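PDB 1FCQ: hyaluronoglucosaminidase from Apis mellifera, which hydrolyses hyaluronan as a family 56 glycosidase of bee venom, where it is also a major allergen. Local coordinates for residues V13-P18 against L314-Y319; L39-D44 against G48-I53; D93-Q98 against R174-A179; Y265-Y268 against R273-T276. All coordinates share one frame; numbering follows the deposited sequence.

In the fold
Three of the four contacts adjoin one another around the strands of a TIM barrel. Interactions 1 and 4 have centres about 11 Å apart and meet twice, through Asn16 OD1 hydrogen-bonded to Tyr265 OH, 2.7 Å, and through the rings of Phe316 and Tyr268. Interaction 2 flanks interaction 1, centres about 13 Å apart, where Leu39 pairs by its backbone with Val13 and Trp15 of strand 12-16. Ile51 and Ile53 of interaction 2 also pack on Tyr265 of interaction 4. Interaction 3 touches none of the others; its nearest atoms lie about 5 Å from interaction 2 and about 12 Å from interaction 4.

Interaction 1: V13-P18 against L314-Y319; sequences VYWNVP and LQFREY
Trp15 and Phe316 meet rim to rim, each reaching out from its backbone against the other. The Phe316 CB leaves helix 310-328 toward strand 12-16, and with CG anti to the backbone N (chi1 176°) the ring is carried straight at its partners. Phe316 CE2 lies 3.7 Å from Trp15 CZ2, and Phe316 CZ, at the tip, 3.6 Å from Trp15 CH2. The indole thus arrives at the edge of the phenyl ring, the two planes 35° apart, with neither ring over the face of the other. Val17 adds a methyl group: CG1 sits 3.9 Å from Phe316 CE2, and Val17 CB lies over one face of the indole near the rim. The polar end of Trp15, NE1, is hydrogen-bonded to Thr19 OG1. All three residues are buried. Such an apolar seam between a barrel strand, with the loop that follows it, and a helix outside is characteristic of the TIM-barrel fold, here joining the first strand to the last helix.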
loop_
_atom_site.group_PDB
_atom_site.type_symbol
_atom_site.label_atom_id
_atom_site.label_comp_id
_atom_site.label_asym_id
_atom_site.label_seq_id
_atom_site.Cartn_x
_atom_site.Cartn_y
_atom_site.Cartn_z
ATOM N N VAL A 13 -0.313 -8.725 14.246
ATOM C CA VAL A 13 0.853 -8.080 13.626
ATOM C C VAL A 13 1.432 -9.065 12.613
ATOM O O VAL A 13 1.691 -10.218 12.928
ATOM C CB VAL A 13 1.927 -7.647 14.629
ATOM C CG1 VAL A 13 3.071 -6.917 13.939
ATOM C CG2 VAL A 13 1.299 -6.743 15.687
ATOM N N TYR A 14 1.583 -8.603 11.371
ATOM C CA TYR A 14 2.072 -9.480 10.306
ATOM C C TYR A 14 3.487 -9.217 9.830
ATOM O O TYR A 14 3.892 -8.069 9.654
ATOM C CB TYR A 14 1.160 -9.311 9.068
ATOM C CG TYR A 14 -0.238 -9.831 9.292
ATOM C CD1 TYR A 14 -1.236 -9.018 9.804
ATOM C CD2 TYR A 14 -0.529 -11.164 8.988
ATOM C CE1 TYR A 14 -2.513 -9.539 10.001
ATOM C CE2 TYR A 14 -1.797 -11.673 9.182
ATOM C CZ TYR A 14 -2.775 -10.843 9.679
ATOM O OH TYR A 14 -4.048 -11.344 9.890
ATOM N N TRP A 15 4.220 -10.321 9.593
ATOM C CA TRP A 15 5.585 -10.162 9.082
ATOM C C TRP A 15 5.553 -10.083 7.557
ATOM O O TRP A 15 5.208 -11.075 6.915
ATOM C CB TRP A 15 6.417 -11.375 9.496
ATOM C CG TRP A 15 7.904 -11.260 9.308
ATOM C CD1 TRP A 15 8.686 -11.996 8.470
ATOM C CD2 TRP A 15 8.798 -10.376 10.005
ATOM N NE1 TRP A 15 10.005 -11.631 8.585
ATOM C CE2 TRP A 15 10.094 -10.637 9.535
ATOM C CE3 TRP A 15 8.617 -9.406 10.987
ATOM C CZ2 TRP A 15 11.214 -9.955 10.012
ATOM C CZ3 TRP A 15 9.726 -8.724 11.470
ATOM C CH2 TRP A 15 10.998 -9.011 10.973
ATOM N N ASN A 16 5.935 -8.936 6.999
ATOM C CA ASN A 16 5.973 -8.799 5.536
ATOM C C ASN A 16 7.347 -8.283 5.094
ATOM O O ASN A 16 7.543 -7.500 4.178
ATOM C CB ASN A 16 4.836 -7.917 5.028
ATOM C CG ASN A 16 4.606 -7.952 3.531
ATOM O OD1 ASN A 16 4.247 -6.922 2.926
ATOM N ND2 ASN A 16 4.772 -9.111 2.874
ATOM N N VAL A 17 8.353 -8.735 5.853
ATOM C CA VAL A 17 9.760 -8.389 5.558
ATOM C C VAL A 17 10.298 -9.583 4.789
ATOM O O VAL A 17 10.050 -10.722 5.215
ATOM C CB VAL A 17 10.532 -8.182 6.869
ATOM C CG1 VAL A 17 12.008 -7.911 6.579
ATOM C CG2 VAL A 17 9.996 -7.029 7.699
ATOM N N PRO A 18 11.067 -9.411 3.729
ATOM C CA PRO A 18 11.517 -10.507 2.893
ATOM C C PRO A 18 12.748 -11.225 3.413
ATOM O O PRO A 18 13.714 -11.412 2.678
ATOM C CB PRO A 18 11.768 -9.852 1.542
ATOM C CG PRO A 18 12.181 -8.471 1.897
ATOM C CD PRO A 18 11.368 -8.093 3.115
ATOM N N LEU A 314 22.331 -10.143 8.932
ATOM C CA LEU A 314 22.727 -10.104 10.339
ATOM C C LEU A 314 22.485 -8.760 11.009
ATOM O O LEU A 314 22.092 -8.749 12.181
ATOM C CB LEU A 314 24.198 -10.484 10.477
ATOM C CG LEU A 314 24.562 -11.912 10.079
ATOM C CD1 LEU A 314 26.060 -12.081 9.900
ATOM C CD2 LEU A 314 24.014 -12.878 11.127
ATOM N N GLN A 315 22.682 -7.658 10.292
ATOM C CA GLN A 315 22.412 -6.343 10.874
ATOM C C GLN A 315 20.909 -6.166 11.132
ATOM O O GLN A 315 20.504 -5.630 12.172
ATOM C CB GLN A 315 22.950 -5.213 10.004
ATOM C CG GLN A 315 22.874 -3.833 10.632
ATOM C CD GLN A 315 21.514 -3.170 10.613
ATOM O OE1 GLN A 315 20.754 -3.378 9.668
ATOM N NE2 GLN A 315 21.169 -2.380 11.619
ATOM N N PHE A 316 20.091 -6.634 10.189
ATOM C CA PHE A 316 18.643 -6.521 10.392
ATOM C C PHE A 316 18.187 -7.385 11.556
ATOM O O PHE A 316 17.379 -6.952 12.388
ATOM C CB PHE A 316 17.861 -6.853 9.099
ATOM C CG PHE A 316 16.380 -6.812 9.431
ATOM C CD1 PHE A 316 15.793 -5.612 9.795
ATOM C CD2 PHE A 316 15.630 -7.970 9.424
ATOM C CE1 PHE A 316 14.442 -5.566 10.116
ATOM C CE2 PHE A 316 14.280 -7.931 9.749
ATOM C CZ PHE A 316 13.693 -6.729 10.100
ATOM N N ARG A 317 18.744 -8.591 11.672
ATOM C CA ARG A 317 18.421 -9.487 12.772
ATOM C C ARG A 317 18.824 -8.849 14.100
ATOM O O ARG A 317 18.103 -8.893 15.077
ATOM C CB ARG A 317 19.093 -10.849 12.585
ATOM C CG ARG A 317 18.545 -11.900 13.545
ATOM C CD ARG A 317 18.989 -13.308 13.178
ATOM N NE ARG A 317 18.217 -14.348 13.838
ATOM C CZ ARG A 317 17.769 -15.505 13.380
ATOM N NH1 ARG A 317 17.928 -15.937 12.136
ATOM N NH2 ARG A 317 17.089 -16.334 14.169
ATOM N N GLU A 318 19.975 -8.165 14.133
ATOM C CA GLU A 318 20.391 -7.462 15.345
ATOM C C GLU A 318 19.377 -6.383 15.704
ATOM O O GLU A 318 18.950 -6.246 16.853
ATOM C CB GLU A 318 21.743 -6.834 15.066
ATOM C CG GLU A 318 22.561 -6.287 16.201
ATOM C CD GLU A 318 23.987 -5.971 15.719
ATOM O OE1 GLU A 318 24.213 -4.774 15.474
ATOM O OE2 GLU A 318 24.806 -6.900 15.589
ATOM N N TYR A 319 18.924 -5.620 14.697
ATOM C CA TYR A 319 17.932 -4.567 14.955
ATOM C C TYR A 319 16.634 -5.162 15.465
ATOM O O TYR A 319 15.962 -4.658 16.381
ATOM C CB TYR A 319 17.678 -3.745 13.689
ATOM C CG TYR A 319 16.609 -2.686 13.859
ATOM C CD1 TYR A 319 16.797 -1.558 14.637
ATOM C CD2 TYR A 319 15.388 -2.818 13.193
ATOM C CE1 TYR A 319 15.812 -0.594 14.775
ATOM C CE2 TYR A 319 14.409 -1.865 13.323
ATOM C CZ TYR A 319 14.606 -0.763 14.116
ATOM O OH TYR A 319 13.630 0.195 14.224
#

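Interaction 2: L39-D44 against G48-I53; sequences LQNWMD and GEEIAI
Asn41 is aimed at the segment 48-53 by a chi1 of -73°, which sets CG beside its own backbone N and turns the amide edge-on to the backbone of Glu50 and Ile51. Glu49, with CG between its backbone N and carbonyl carbon (chi1 76°) and a bend at chi2, folds its carboxylate back toward Trp42. The Asn41 amide accepts and donates at once. Its OD1 accepts from Glu50 N at 2.8 Å, nearly along the C=O axis, and from Ile51 N at 3.1 Å, in the carbonyl plane on a lone pair. Its ND2 gives a hydrogen to Ile51 O, 3.0 Å away, an oxygen that also accepts a hydrogen bond from Gly48 N; a further bond from ND2 to Lys45 O ties in the intervening turn. With both ends gripped, the buried amide can hardly rotate.

Glu49 OE1 offers its syn lone pair to Trp42 N at 3.2 Å in a nearly straight bond, and OE2 adds a weak one. One water spans Gln40 O and Glu49 OE2, a second Trp42 O and Glu49 OE1. Glu50 crosses Leu39 at about a right angle, OE2 lying 3.8 Å from Leu39 CD1. Asn41 thus binds the backbone of the loop entering TIM-barrel strand 51-55, which pairs in parallel with strand 107-111, while Leu39 pairs by its backbone with strand 12-16.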
loop_
_atom_site.group_PDB
_atom_site.type_symbol
_atom_site.label_atom_id
_atom_site.label_comp_id
_atom_site.label_asym_id
_atom_site.label_seq_id
_atom_site.Cartn_x
_atom_site.Cartn_y
_atom_site.Cartn_z
ATOM N N LEU A 39 2.692 -12.671 13.519
ATOM C CA LEU A 39 2.206 -13.710 12.611
ATOM C C LEU A 39 3.184 -13.839 11.451
ATOM O O LEU A 39 3.580 -12.844 10.813
ATOM C CB LEU A 39 0.807 -13.370 12.091
ATOM C CG LEU A 39 -0.264 -13.248 13.188
ATOM C CD1 LEU A 39 -1.608 -12.922 12.541
ATOM C CD2 LEU A 39 -0.367 -14.507 14.025
ATOM N N GLN A 40 3.605 -15.066 11.186
ATOM C CA GLN A 40 4.638 -15.377 10.223
ATOM C C GLN A 40 4.223 -16.541 9.327
ATOM O O GLN A 40 3.747 -17.585 9.792
ATOM C CB GLN A 40 5.919 -15.752 10.988
ATOM C CG GLN A 40 7.167 -15.991 10.166
ATOM C CD GLN A 40 8.397 -16.119 11.055
ATOM O OE1 GLN A 40 8.309 -16.546 12.217
ATOM N NE2 GLN A 40 9.536 -15.726 10.503
ATOM N N ASN A 41 4.391 -16.298 8.028
ATOM C CA ASN A 41 4.114 -17.341 7.045
ATOM C C ASN A 41 4.931 -18.598 7.347
ATOM O O ASN A 41 6.048 -18.491 7.848
ATOM C CB ASN A 41 4.452 -16.903 5.630
ATOM C CG ASN A 41 3.465 -15.898 5.059
ATOM O OD1 ASN A 41 2.269 -15.978 5.309
ATOM N ND2 ASN A 41 3.992 -14.991 4.269
ATOM N N TRP A 42 4.316 -19.742 7.073
ATOM C CA TRP A 42 5.001 -21.023 7.304
ATOM C C TRP A 42 6.351 -21.021 6.602
ATOM O O TRP A 42 6.547 -20.564 5.470
ATOM C CB TRP A 42 4.085 -22.139 6.810
ATOM C CG TRP A 42 4.642 -23.528 6.963
ATOM C CD1 TRP A 42 4.736 -24.242 8.113
ATOM C CD2 TRP A 42 5.197 -24.342 5.929
ATOM N NE1 TRP A 42 5.329 -25.467 7.862
ATOM C CE2 TRP A 42 5.599 -25.554 6.525
ATOM C CE3 TRP A 42 5.377 -24.170 4.549
ATOM C CZ2 TRP A 42 6.192 -26.582 5.785
ATOM C CZ3 TRP A 42 5.967 -25.185 3.821
ATOM C CH2 TRP A 42 6.348 -26.384 4.447
ATOM N N MET A 43 7.370 -21.508 7.317
ATOM C CA MET A 43 8.758 -21.571 6.895
ATOM C C MET A 43 9.385 -20.228 6.568
ATOM O O MET A 43 10.374 -20.078 5.835
ATOM C CB MET A 43 8.918 -22.535 5.704
ATOM C CG MET A 43 8.727 -23.994 6.133
ATOM S SD MET A 43 10.017 -24.534 7.266
ATOM C CE MET A 43 11.448 -24.612 6.233
ATOM N N ASP A 44 8.789 -19.148 7.097
ATOM C CA ASP A 44 9.217 -17.784 6.824
ATOM C C ASP A 44 9.225 -17.504 5.327
ATOM O O ASP A 44 9.989 -16.675 4.817
ATOM C CB ASP A 44 10.567 -17.440 7.452
ATOM C CG ASP A 44 10.916 -15.963 7.400
ATOM O OD1 ASP A 44 10.027 -15.108 7.644
ATOM O OD2 ASP A 44 12.077 -15.646 7.072
ATOM N N GLY A 48 2.579 -16.569 1.842
ATOM C CA GLY A 48 2.076 -17.800 2.445
ATOM C C GLY A 48 0.678 -17.610 2.994
ATOM O O GLY A 48 0.000 -16.663 2.598
ATOM N N GLU A 49 0.283 -18.456 3.943
ATOM C CA GLU A 49 -1.068 -18.402 4.472
ATOM C C GLU A 49 -1.420 -17.182 5.305
ATOM O O GLU A 49 -2.618 -16.907 5.428
ATOM C CB GLU A 49 -1.414 -19.687 5.236
ATOM C CG GLU A 49 -0.805 -19.828 6.596
ATOM C CD GLU A 49 0.699 -19.955 6.726
ATOM O OE1 GLU A 49 1.442 -20.164 5.752
ATOM O OE2 GLU A 49 1.126 -19.864 7.897
ATOM N N GLU A 50 -0.458 -16.468 5.863
ATOM C CA GLU A 50 -0.755 -15.292 6.672
ATOM C C GLU A 50 -0.845 -14.029 5.819
ATOM O O GLU A 50 -1.760 -13.240 6.038
ATOM C CB GLU A 50 0.333 -15.061 7.730
ATOM C CG GLU A 50 0.415 -16.197 8.732
ATOM C CD GLU A 50 -0.852 -16.383 9.541
ATOM O OE1 GLU A 50 -1.057 -17.532 9.995
ATOM O OE2 GLU A 50 -1.636 -15.461 9.778
ATOM N N ILE A 51 0.097 -13.870 4.895
ATOM C CA ILE A 51 0.111 -12.655 4.069
ATOM C C ILE A 51 0.853 -12.867 2.760
ATOM O O ILE A 51 1.786 -13.672 2.655
ATOM C CB ILE A 51 0.715 -11.472 4.866
ATOM C CG1 ILE A 51 0.637 -10.150 4.092
ATOM C CG2 ILE A 51 2.163 -11.777 5.247
ATOM C CD1 ILE A 51 0.796 -8.914 4.974
ATOM N N ALA A 52 0.430 -12.138 1.715
ATOM C CA ALA A 52 1.089 -12.160 0.420
ATOM C C ALA A 52 0.892 -10.794 -0.252
ATOM O O ALA A 52 -0.244 -10.318 -0.326
ATOM C CB ALA A 52 0.575 -13.257 -0.506
ATOM N N ILE A 53 1.990 -10.167 -0.649
ATOM C CA ILE A 53 1.916 -8.885 -1.352
ATOM C C ILE A 53 2.264 -9.128 -2.817
ATOM O O ILE A 53 3.157 -9.893 -3.178
ATOM C CB ILE A 53 2.765 -7.779 -0.738
ATOM C CG1 ILE A 53 2.606 -6.417 -1.444
ATOM C CG2 ILE A 53 4.251 -8.152 -0.794
ATOM C CD1 ILE A 53 3.041 -5.273 -0.533
HETATM O O HOH W 1 2.942 -20.215 9.685
HETATM O O HOH W 2 4.068 -20.192 3.892
#

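Interaction 3: D93-Q98 against R174-A179; sequences DHLINQ and RMRPAA
Leu95 and Arg176 form the close-packed half of this contact, running antiparallel, side by side. Leu95 CD2 lies over the centre of one face of the Arg176 guanidinium, 3.8 Å from CZ, and the same methyl rests 3.7 Å from Arg176 CG. The arginine wraps round it because its chain bends at chi2 (-67°), bringing the flat end back over the methyl that its CG already touches. Both residues are buried. Hydrogen bonds fix the guanidinium while the methyl covers one face: Arg176 NH2 gives one to Met175 O at 2.8 Å, with that oxygen in the guanidinium plane, although the donor stands well above the carbonyl plane.

Arg176 is the first residue to leave helical geometry after helix 146-175 and opens a type I beta turn through Ala179, which leads into strand 180-183. The contact thus joins the ends of two helices of the TIM barrel, and Arg176 donates to a carbonyl at the end of each: Met175 O, of the last residue of helix 146-175, and, through NH1, Ile99 O, just after helix 84-98.

Toward solvent the fit is looser. Ile96, exposed, crosses the arginine at about a right angle and brings Ile96 CG1 to 3.9 Å from Arg176 NH1. Met175, partly exposed, meets Leu95 CD2 loosely, through CB at 4.2 Å and SD at 4.3 Å.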
loop_
_atom_site.group_PDB
_atom_site.type_symbol
_atom_site.label_atom_id
_atom_site.label_comp_id
_atom_site.label_asym_id
_atom_site.label_seq_id
_atom_site.Cartn_x
_atom_site.Cartn_y
_atom_site.Cartn_z
ATOM N N ASP A 93 -2.557 -14.493 -14.166
ATOM C CA ASP A 93 -1.360 -15.343 -14.140
ATOM C C ASP A 93 -0.415 -14.984 -13.008
ATOM O O ASP A 93 0.132 -15.865 -12.355
ATOM C CB ASP A 93 -0.624 -15.261 -15.475
ATOM C CG ASP A 93 -1.363 -16.019 -16.564
ATOM O OD1 ASP A 93 -2.414 -16.627 -16.314
ATOM O OD2 ASP A 93 -0.850 -15.958 -17.700
ATOM N N HIS A 94 -0.230 -13.690 -12.744
ATOM C CA HIS A 94 0.643 -13.274 -11.646
ATOM C C HIS A 94 0.083 -13.760 -10.308
ATOM O O HIS A 94 0.810 -14.296 -9.473
ATOM C CB HIS A 94 0.820 -11.759 -11.594
ATOM C CG HIS A 94 1.800 -11.128 -12.522
ATOM N ND1 HIS A 94 2.864 -11.832 -13.046
ATOM C CD2 HIS A 94 1.920 -9.867 -13.020
ATOM C CE1 HIS A 94 3.571 -11.043 -13.829
ATOM N NE2 HIS A 94 3.023 -9.843 -13.832
ATOM N N LEU A 95 -1.224 -13.589 -10.091
ATOM C CA LEU A 95 -1.844 -14.032 -8.839
ATOM C C LEU A 95 -1.703 -15.528 -8.654
ATOM O O LEU A 95 -1.282 -15.985 -7.594
ATOM C CB LEU A 95 -3.309 -13.563 -8.832
ATOM C CG LEU A 95 -4.101 -13.882 -7.561
ATOM C CD1 LEU A 95 -5.201 -12.847 -7.355
ATOM C CD2 LEU A 95 -4.688 -15.275 -7.693
ATOM N N ILE A 96 -1.986 -16.310 -9.700
ATOM C CA ILE A 96 -1.902 -17.763 -9.613
ATOM C C ILE A 96 -0.476 -18.203 -9.381
ATOM O O ILE A 96 -0.175 -19.090 -8.578
ATOM C CB ILE A 96 -2.522 -18.438 -10.853
ATOM C CG1 ILE A 96 -4.025 -18.144 -10.884
ATOM C CG2 ILE A 96 -2.258 -19.940 -10.824
ATOM C CD1 ILE A 96 -4.683 -18.486 -12.210
ATOM N N ASN A 97 0.479 -17.563 -10.081
ATOM C CA ASN A 97 1.869 -17.909 -9.883
ATOM C C ASN A 97 2.376 -17.674 -8.475
ATOM O O ASN A 97 3.159 -18.466 -7.966
ATOM C CB ASN A 97 2.764 -17.086 -10.839
ATOM C CG ASN A 97 3.129 -18.060 -11.955
ATOM O OD1 ASN A 97 2.252 -18.587 -12.626
ATOM N ND2 ASN A 97 4.416 -18.306 -12.066
ATOM N N GLN A 98 1.954 -16.560 -7.862
ATOM C CA GLN A 98 2.462 -16.153 -6.569
ATOM C C GLN A 98 1.685 -16.694 -5.394
ATOM O O GLN A 98 2.200 -16.866 -4.298
ATOM C CB GLN A 98 2.530 -14.617 -6.490
ATOM C CG GLN A 98 3.493 -14.001 -7.503
ATOM C CD GLN A 98 4.938 -14.339 -7.242
ATOM O OE1 GLN A 98 5.776 -13.455 -7.011
ATOM N NE2 GLN A 98 5.290 -15.618 -7.254
ATOM N N ARG A 174 -12.465 -12.958 -6.308
ATOM C CA ARG A 174 -13.151 -14.123 -6.890
ATOM C C ARG A 174 -12.239 -15.333 -6.954
ATOM O O ARG A 174 -12.623 -16.455 -6.630
ATOM C CB ARG A 174 -13.686 -13.790 -8.280
ATOM C CG ARG A 174 -15.023 -13.062 -8.276
ATOM C CD ARG A 174 -15.474 -12.745 -9.696
ATOM N NE ARG A 174 -16.692 -11.951 -9.742
ATOM C CZ ARG A 174 -17.333 -11.615 -10.858
ATOM N NH1 ARG A 174 -16.881 -11.999 -12.046
ATOM N NH2 ARG A 174 -18.441 -10.886 -10.793
ATOM N N MET A 175 -10.978 -15.117 -7.353
ATOM C CA MET A 175 -10.023 -16.211 -7.471
ATOM C C MET A 175 -9.535 -16.758 -6.148
ATOM O O MET A 175 -9.248 -17.944 -5.977
ATOM C CB MET A 175 -8.815 -15.720 -8.283
ATOM C CG MET A 175 -9.184 -15.443 -9.733
ATOM S SD MET A 175 -7.843 -14.568 -10.567
ATOM C CE MET A 175 -8.637 -14.250 -12.144
ATOM N N ARG A 176 -9.415 -15.878 -5.149
ATOM C CA ARG A 176 -8.941 -16.237 -3.812
ATOM C C ARG A 176 -9.933 -15.681 -2.804
ATOM O O ARG A 176 -9.672 -14.714 -2.110
ATOM C CB ARG A 176 -7.548 -15.629 -3.636
ATOM C CG ARG A 176 -6.502 -16.184 -4.611
ATOM C CD ARG A 176 -6.195 -17.639 -4.347
ATOM N NE ARG A 176 -5.285 -18.248 -5.307
ATOM C CZ ARG A 176 -5.578 -18.777 -6.487
ATOM N NH1 ARG A 176 -4.569 -19.298 -7.215
ATOM N NH2 ARG A 176 -6.781 -18.829 -7.023
ATOM N N PRO A 177 -11.095 -16.346 -2.695
ATOM C CA PRO A 177 -12.186 -15.873 -1.864
ATOM C C PRO A 177 -12.078 -16.048 -0.374
ATOM O O PRO A 177 -12.854 -15.375 0.334
ATOM C CB PRO A 177 -13.395 -16.687 -2.379
ATOM C CG PRO A 177 -12.769 -17.972 -2.808
ATOM C CD PRO A 177 -11.469 -17.552 -3.452
ATOM N N ALA A 178 -11.143 -16.839 0.119
ATOM C CA ALA A 178 -10.975 -16.989 1.553
ATOM C C ALA A 178 -10.072 -15.909 2.152
ATOM O O ALA A 178 -9.988 -15.820 3.381
ATOM C CB ALA A 178 -10.408 -18.375 1.857
ATOM N N ALA A 179 -9.423 -15.106 1.313
ATOM C CA ALA A 179 -8.479 -14.108 1.798
ATOM C C ALA A 179 -9.146 -12.758 2.011
ATOM O O ALA A 179 -10.278 -12.521 1.568
ATOM C CB ALA A 179 -7.357 -13.923 0.769
#

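Interaction 4: Y265-Y268 against R273-T276; sequences YYWY and RRDT
Trp267 and Arg274 carry the side-chain part of this contact, which is one of van der Waals packing. The indole comes to the arginine by its outer rim: Trp267 CH2 lies 3.6 Å from Arg274 NE, which sits at the ring edge, close to the ring plane. Farther along the guanidinium, Arg274 NH2 is 3.8 Å from Trp267 CH2 and 4.1 Å from Trp267 CZ2, and Arg274 CG lies 4.0 Å from Trp267 CH2. The two planes stand 49° apart, so the charged group is laid against the rim and is not stacked over a face of the indole. The turn of the arginine chain at chi3 (67°) makes this possible, curling the guanidinium back so that CG and the flat end touch the same ring carbon. Arg274 is exposed, whereas Trp267 is buried.

The backbones merely come near as the chain swings round, Tyr268 O and Thr276 O at 4.1 Å with no bond between them. Hydrogen bonding within the second segment shapes that corner: Thr276 N binds Arg273 O at 3.0 Å, closing a type I beta turn.

Aromatic neighbours complete the surroundings: Trp267 packs edge-to-face with Trp301 of strand 297-301 and also meets Tyr227, while Tyr268 reaches Phe316 of helix 310-328. The segment 265-268 lies on strand 261-267 and the chain just after it, between strands 297-301 and 221-222, and the turn at 273-276 lies on the way to helix 280-292.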
loop_
_atom_site.group_PDB
_atom_site.type_symbol
_atom_site.label_atom_id
_atom_site.label_comp_id
_atom_site.label_asym_id
_atom_site.label_seq_id
_atom_site.Cartn_x
_atom_site.Cartn_y
_atom_site.Cartn_z
ATOM N N TYR A 265 0.339 -0.286 7.074
ATOM C CA TYR A 265 1.632 -0.743 6.573
ATOM C C TYR A 265 2.697 0.065 7.319
ATOM O O TYR A 265 2.631 1.306 7.347
ATOM C CB TYR A 265 1.722 -0.538 5.046
ATOM C CG TYR A 265 1.744 -1.891 4.364
ATOM C CD1 TYR A 265 0.581 -2.643 4.201
ATOM C CD2 TYR A 265 2.928 -2.475 3.965
ATOM C CE1 TYR A 265 0.622 -3.914 3.654
ATOM C CE2 TYR A 265 2.995 -3.737 3.387
ATOM C CZ TYR A 265 1.820 -4.455 3.242
ATOM O OH TYR A 265 1.833 -5.720 2.710
ATOM N N TYR A 266 3.648 -0.634 7.931
ATOM C CA TYR A 266 4.659 0.011 8.766
ATOM C C TYR A 266 6.064 -0.377 8.326
ATOM O O TYR A 266 6.340 -1.544 8.088
ATOM C CB TYR A 266 4.446 -0.499 10.194
ATOM C CG TYR A 266 5.128 0.295 11.280
ATOM C CD1 TYR A 266 4.486 1.327 11.924
ATOM C CD2 TYR A 266 6.439 -0.013 11.651
ATOM C CE1 TYR A 266 5.111 2.079 12.919
ATOM C CE2 TYR A 266 7.062 0.701 12.657
ATOM C CZ TYR A 266 6.403 1.736 13.279
ATOM O OH TYR A 266 7.060 2.454 14.262
ATOM N N TRP A 267 6.937 0.631 8.207
ATOM C CA TRP A 267 8.302 0.322 7.765
ATOM C C TRP A 267 9.258 0.642 8.909
ATOM O O TRP A 267 8.994 1.581 9.652
ATOM C CB TRP A 267 8.694 1.077 6.515
ATOM C CG TRP A 267 9.927 0.642 5.781
ATOM C CD1 TRP A 267 10.565 -0.561 5.836
ATOM C CD2 TRP A 267 10.627 1.422 4.799
ATOM N NE1 TRP A 267 11.640 -0.575 4.970
ATOM C CE2 TRP A 267 11.680 0.621 4.313
ATOM C CE3 TRP A 267 10.460 2.712 4.276
ATOM C CZ2 TRP A 267 12.579 1.079 3.350
ATOM C CZ3 TRP A 267 11.345 3.155 3.308
ATOM C CH2 TRP A 267 12.396 2.336 2.854
ATOM N N TYR A 268 10.319 -0.154 9.016
ATOM C CA TYR A 268 11.313 0.081 10.070
ATOM C C TYR A 268 12.417 1.015 9.611
ATOM O O TYR A 268 13.383 1.232 10.357
ATOM C CB TYR A 268 11.868 -1.252 10.603
ATOM C CG TYR A 268 12.596 -2.030 9.524
ATOM C CD1 TYR A 268 13.963 -1.817 9.374
ATOM C CD2 TYR A 268 11.980 -2.905 8.657
ATOM C CE1 TYR A 268 14.669 -2.477 8.390
ATOM C CE2 TYR A 268 12.669 -3.575 7.664
ATOM C CZ TYR A 268 14.034 -3.343 7.534
ATOM O OH TYR A 268 14.762 -3.983 6.562
ATOM N N ARG A 273 14.955 8.885 4.830
ATOM C CA ARG A 273 16.291 8.479 5.259
ATOM C C ARG A 273 16.279 6.946 5.258
ATOM O O ARG A 273 16.267 6.266 6.289
ATOM C CB ARG A 273 16.657 8.953 6.652
ATOM C CG ARG A 273 17.007 10.415 6.847
ATOM C CD ARG A 273 18.332 10.526 7.582
ATOM N NE ARG A 273 18.271 10.274 9.013
ATOM C CZ ARG A 273 19.248 9.698 9.712
ATOM N NH1 ARG A 273 20.344 9.294 9.084
ATOM N NH2 ARG A 273 19.143 9.500 11.019
ATOM N N ARG A 274 16.169 6.370 4.074
ATOM C CA ARG A 274 15.944 4.973 3.798
ATOM C C ARG A 274 16.933 3.963 4.341
ATOM O O ARG A 274 16.648 2.765 4.371
ATOM C CB ARG A 274 15.790 4.764 2.282
ATOM C CG ARG A 274 14.594 5.428 1.628
ATOM C CD ARG A 274 14.476 5.033 0.157
ATOM N NE ARG A 274 14.150 3.625 -0.007
ATOM C CZ ARG A 274 14.980 2.593 -0.075
ATOM N NH1 ARG A 274 16.296 2.768 -0.008
ATOM N NH2 ARG A 274 14.507 1.364 -0.215
ATOM N N ASP A 275 18.133 4.389 4.718
ATOM C CA ASP A 275 19.111 3.472 5.278
ATOM C C ASP A 275 19.120 3.534 6.801
ATOM O O ASP A 275 19.820 2.767 7.467
ATOM C CB ASP A 275 20.507 3.787 4.748
ATOM C CG ASP A 275 20.789 3.229 3.370
ATOM O OD1 ASP A 275 20.013 2.398 2.855
ATOM O OD2 ASP A 275 21.826 3.641 2.801
ATOM N N THR A 276 18.341 4.440 7.379
ATOM C CA THR A 276 18.297 4.645 8.812
ATOM C C THR A 276 17.134 3.916 9.476
ATOM O O THR A 276 15.989 4.162 9.108
ATOM C CB THR A 276 18.183 6.153 9.137
ATOM O OG1 THR A 276 19.283 6.826 8.509
ATOM C CG2 THR A 276 18.227 6.428 10.630
#